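Local atomic coordinates of salicylic acid-binding protein 2 (Nicotiana tabacum, PDB entry 1Y7I), a protein that hydrolyses methyl salicylate to salicylic acid and methanol, as part of the signalling that activates systemic acquired resistance in plant innate immunity. Residues D133-P138 and S148-P153. Residues are numbered along the deposited sequence; the frame is centred on the assembly and turned at random.
Sequences DTQFLP and SMFFGP. With SAL (2-hydroxybenzoic acid), chain E.
The Phe136 ring meets the side chain of Met149, a selenomethionine, obliquely: CE1 of Phe136 lies 3.6 Å from CG of Met149, and the selenium sits 5.2 Å from the ring centroid, 66° off its normal, a Met-aromatic contact. Both side chains run the same way, and Phe136 also meets the Trp131 ring edge-to-face. With CG anti to the backbone N (chi1 171°) and a bend at chi3, Met149 carries its methyl CE to 3.8 Å from O2 of the bound salicylate. The Phe151 ring has Thr134 OG1 at its edge, near the ring plane, 4.0 Å from CD1; that hydroxyl is hydrogen-bonded to Trp131 O. CZ, at the far end of the Phe151 ring, lies 3.7 Å from C1 of salicylate, so Met149 and Phe151 both line the pocket. On the other face of the hairpin, the Phe150 ring has Gln135 NE2 at its edge. Gln135 and Phe150 form an antiparallel hydrogen-bonded pair: Phe150 N donates to Gln135 O and Gln135 N to Phe150 O, each at 2.8 Å. Ser148 N donates to Leu137 O at 2.7 Å, and a water joins Ser148 OG to Gln135 O. Beyond the strands, the Asp133 carboxylate packs on Gly152 and Pro153; its OD1 and OD2 accept from the backbone N of Lys154 and Phe155, in the first turn of helix 153-160, just after Gly152 at the N-cap position. The two-stranded hairpin 135-138/147-150 is an antiparallel pair separate from the six-stranded parallel sheet of the alpha/beta hydrolase fold, joined to helix 153-160 by the Asp133 bonds and by Phe155, Leu156 and Leu160, which pack against Phe151.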
ATOM      1  N   ASP B 133       0.246 -18.299 -12.703  1.00 34.73           N
ATOM      2  CA  ASP B 133       0.501 -17.127 -13.536  1.00 33.49           C
ATOM      3  C   ASP B 133       1.614 -16.196 -13.058  1.00 32.88           C
ATOM      4  O   ASP B 133       1.658 -15.033 -13.457  1.00 31.62           O
ATOM      5  CB  ASP B 133      -0.786 -16.320 -13.696  1.00 34.46           C
ATOM      6  CG  ASP B 133      -1.321 -15.805 -12.373  1.00 37.09           C
ATOM      7  OD1 ASP B 133      -2.378 -15.140 -12.382  1.00 33.43           O
ATOM      8  OD2 ASP B 133      -0.687 -16.066 -11.327  1.00 37.43           O
ATOM      9  N   THR B 134       2.509 -16.702 -12.215  1.00 32.50           N
ATOM     10  CA  THR B 134       3.616 -15.897 -11.710  1.00 34.39           C
ATOM     11  C   THR B 134       4.585 -15.575 -12.845  1.00 36.83           C
ATOM     12  O   THR B 134       4.987 -16.463 -13.595  1.00 37.55           O
ATOM     13  CB  THR B 134       4.380 -16.638 -10.594  1.00 32.99           C
ATOM     14  OG1 THR B 134       3.504 -16.860  -9.482  1.00 32.81           O
ATOM     15  CG2 THR B 134       5.581 -15.825 -10.137  1.00 32.98           C
ATOM     16  N   GLN B 135       4.958 -14.304 -12.968  1.00 38.54           N
ATOM     17  CA  GLN B 135       5.876 -13.878 -14.018  1.00 39.80           C
ATOM     18  C   GLN B 135       7.336 -13.912 -13.592  1.00 39.95           C
ATOM     19  O   GLN B 135       7.711 -13.377 -12.546  1.00 37.89           O
ATOM     20  CB  GLN B 135       5.530 -12.466 -14.493  1.00 41.50           C
ATOM     21  CG  GLN B 135       4.288 -12.380 -15.352  1.00 46.62           C
ATOM     22  CD  GLN B 135       4.025 -10.969 -15.846  1.00 49.81           C
ATOM     23  OE1 GLN B 135       4.912 -10.321 -16.407  1.00 52.00           O
ATOM     24  NE2 GLN B 135       2.800 -10.486 -15.645  1.00 51.32           N
ATOM     25  N   PHE B 136       8.152 -14.544 -14.428  1.00 40.16           N
ATOM     26  CA  PHE B 136       9.584 -14.672 -14.192  1.00 41.35           C
ATOM     27  C   PHE B 136      10.309 -14.088 -15.395  1.00 42.25           C
ATOM     28  O   PHE B 136      10.493 -14.766 -16.403  1.00 44.14           O
ATOM     29  CB  PHE B 136       9.954 -16.143 -14.035  1.00 41.27           C
ATOM     30  CG  PHE B 136       9.469 -16.756 -12.758  1.00 41.96           C
ATOM     31  CD1 PHE B 136      10.147 -16.528 -11.566  1.00 42.03           C
ATOM     32  CD2 PHE B 136       8.339 -17.565 -12.743  1.00 41.94           C
ATOM     33  CE1 PHE B 136       9.713 -17.102 -10.379  1.00 42.42           C
ATOM     34  CE2 PHE B 136       7.894 -18.145 -11.558  1.00 43.81           C
ATOM     35  CZ  PHE B 136       8.584 -17.910 -10.372  1.00 42.51           C
ATOM     36  N   LEU B 137      10.722 -12.832 -15.285  1.00 41.90           N
ATOM     37  CA  LEU B 137      11.409 -12.168 -16.382  1.00 42.38           C
ATOM     38  C   LEU B 137      12.884 -11.913 -16.082  1.00 42.51           C
ATOM     39  O   LEU B 137      13.262 -11.640 -14.943  1.00 42.23           O
ATOM     40  CB  LEU B 137      10.712 -10.841 -16.698  1.00 42.73           C
ATOM     41  CG  LEU B 137       9.206 -10.918 -16.976  1.00 44.64           C
ATOM     42  CD1 LEU B 137       8.635  -9.516 -17.095  1.00 45.63           C
ATOM     43  CD2 LEU B 137       8.951 -11.720 -18.249  1.00 44.94           C
ATOM     44  N   PRO B 138      13.738 -12.018 -17.111  1.00 41.64           N
ATOM     45  CA  PRO B 138      15.177 -11.792 -16.966  1.00 41.06           C
ATOM     46  C   PRO B 138      15.503 -10.308 -17.104  1.00 40.95           C
ATOM     47  O   PRO B 138      14.862  -9.598 -17.879  1.00 42.56           O
ATOM     48  CB  PRO B 138      15.758 -12.601 -18.115  1.00 41.59           C
ATOM     49  CG  PRO B 138      14.731 -12.399 -19.184  1.00 41.02           C
ATOM     50  CD  PRO B 138      13.440 -12.623 -18.422  1.00 42.11           C
ATOM     51  N   SER B 148      13.627 -11.728 -12.229  1.00 35.40           N
ATOM     52  CA  SER B 148      12.670 -11.061 -11.362  1.00 33.28           C
ATOM     53  C   SER B 148      11.484 -11.996 -11.205  1.00 33.33           C
ATOM     54  O   SER B 148      11.244 -12.852 -12.057  1.00 33.05           O
ATOM     55  CB  SER B 148      12.211  -9.738 -11.975  1.00 32.01           C
ATOM     56  OG  SER B 148      11.433  -9.953 -13.139  1.00 31.53           O
HETATM   57  N   MSE B 149      10.747 -11.826 -10.114  1.00 34.11           N
HETATM   58  CA  MSE B 149       9.582 -12.652  -9.825  1.00 34.85           C
HETATM   59  C   MSE B 149       8.390 -11.788  -9.421  1.00 33.59           C
HETATM   60  O   MSE B 149       8.438 -11.081  -8.413  1.00 33.56           O
HETATM   61  CB  MSE B 149       9.917 -13.637  -8.701  1.00 38.18           C
HETATM   62  CG  MSE B 149       8.728 -14.408  -8.164  1.00 42.19           C
HETATM   63 SE   MSE B 149       9.262 -15.573  -6.723  1.00 56.10          SE
HETATM   64  CE  MSE B 149       9.428 -14.252  -5.317  1.00 48.29           C
ATOM     65  N   PHE B 150       7.318 -11.862 -10.203  1.00 31.89           N
ATOM     66  CA  PHE B 150       6.114 -11.078  -9.944  1.00 30.11           C
ATOM     67  C   PHE B 150       4.883 -11.983  -9.871  1.00 30.39           C
ATOM     68  O   PHE B 150       4.468 -12.558 -10.876  1.00 29.70           O
ATOM     69  CB  PHE B 150       5.953 -10.033 -11.057  1.00 30.16           C
ATOM     70  CG  PHE B 150       4.900  -8.994 -10.783  1.00 29.81           C
ATOM     71  CD1 PHE B 150       4.829  -8.359  -9.549  1.00 31.50           C
ATOM     72  CD2 PHE B 150       4.003  -8.621 -11.774  1.00 33.69           C
ATOM     73  CE1 PHE B 150       3.874  -7.370  -9.303  1.00 31.66           C
ATOM     74  CE2 PHE B 150       3.042  -7.630 -11.538  1.00 34.28           C
ATOM     75  CZ  PHE B 150       2.983  -7.003 -10.297  1.00 32.48           C
ATOM     76  N   PHE B 151       4.306 -12.118  -8.678  1.00 29.56           N
ATOM     77  CA  PHE B 151       3.127 -12.963  -8.508  1.00 27.42           C
ATOM     78  C   PHE B 151       1.957 -12.423  -9.320  1.00 28.55           C
ATOM     79  O   PHE B 151       1.743 -11.214  -9.393  1.00 28.38           O
ATOM     80  CB  PHE B 151       2.709 -13.054  -7.031  1.00 27.15           C
ATOM     81  CG  PHE B 151       3.804 -13.530  -6.110  1.00 24.44           C
ATOM     82  CD1 PHE B 151       4.678 -14.535  -6.509  1.00 25.25           C
ATOM     83  CD2 PHE B 151       3.973 -12.956  -4.854  1.00 25.70           C
ATOM     84  CE1 PHE B 151       5.709 -14.959  -5.678  1.00 28.23           C
ATOM     85  CE2 PHE B 151       5.003 -13.373  -4.011  1.00 26.82           C
ATOM     86  CZ  PHE B 151       5.874 -14.376  -4.427  1.00 27.66           C
ATOM     87  N   GLY B 152       1.212 -13.337  -9.933  1.00 28.76           N
ATOM     88  CA  GLY B 152       0.055 -12.958 -10.722  1.00 29.45           C
ATOM     89  C   GLY B 152      -1.190 -13.057  -9.861  1.00 29.81           C
ATOM     90  O   GLY B 152      -1.121 -13.580  -8.749  1.00 30.88           O
ATOM     91  N   PRO B 153      -2.347 -12.585 -10.347  1.00 30.21           N
ATOM     92  CA  PRO B 153      -3.604 -12.627  -9.593  1.00 30.07           C
ATOM     93  C   PRO B 153      -4.099 -14.017  -9.190  1.00 30.10           C
ATOM     94  O   PRO B 153      -4.764 -14.170  -8.165  1.00 29.26           O
ATOM     95  CB  PRO B 153      -4.581 -11.914 -10.522  1.00 28.96           C
ATOM     96  CG  PRO B 153      -4.056 -12.259 -11.877  1.00 31.06           C
ATOM     97  CD  PRO B 153      -2.574 -12.058 -11.706  1.00 30.30           C
TER
HETATM   98  C1' SAL E 503       6.849 -15.192  -0.655  1.00 28.60           C
HETATM   99  O1' SAL E 503       5.707 -14.872  -0.095  1.00 30.20           O
HETATM  100  O2' SAL E 503       7.848 -14.493  -0.473  1.00 27.70           O
HETATM  101  C1  SAL E 503       6.862 -16.404  -1.495  1.00 28.00           C
HETATM  102  C2  SAL E 503       8.076 -16.818  -2.145  1.00 27.66           C
HETATM  103  C3  SAL E 503       8.083 -17.978  -2.943  1.00 26.37           C
HETATM  104  C4  SAL E 503       6.909 -18.738  -3.099  1.00 25.09           C
HETATM  105  C5  SAL E 503       5.710 -18.350  -2.468  1.00 27.26           C
HETATM  106  C6  SAL E 503       5.689 -17.205  -1.677  1.00 25.52           C
HETATM  107  O2  SAL E 503       9.248 -16.128  -2.041  1.00 29.61           O
HETATM  108  O   HOH W   1       8.572 -10.615 -12.952  1.00 31.95           O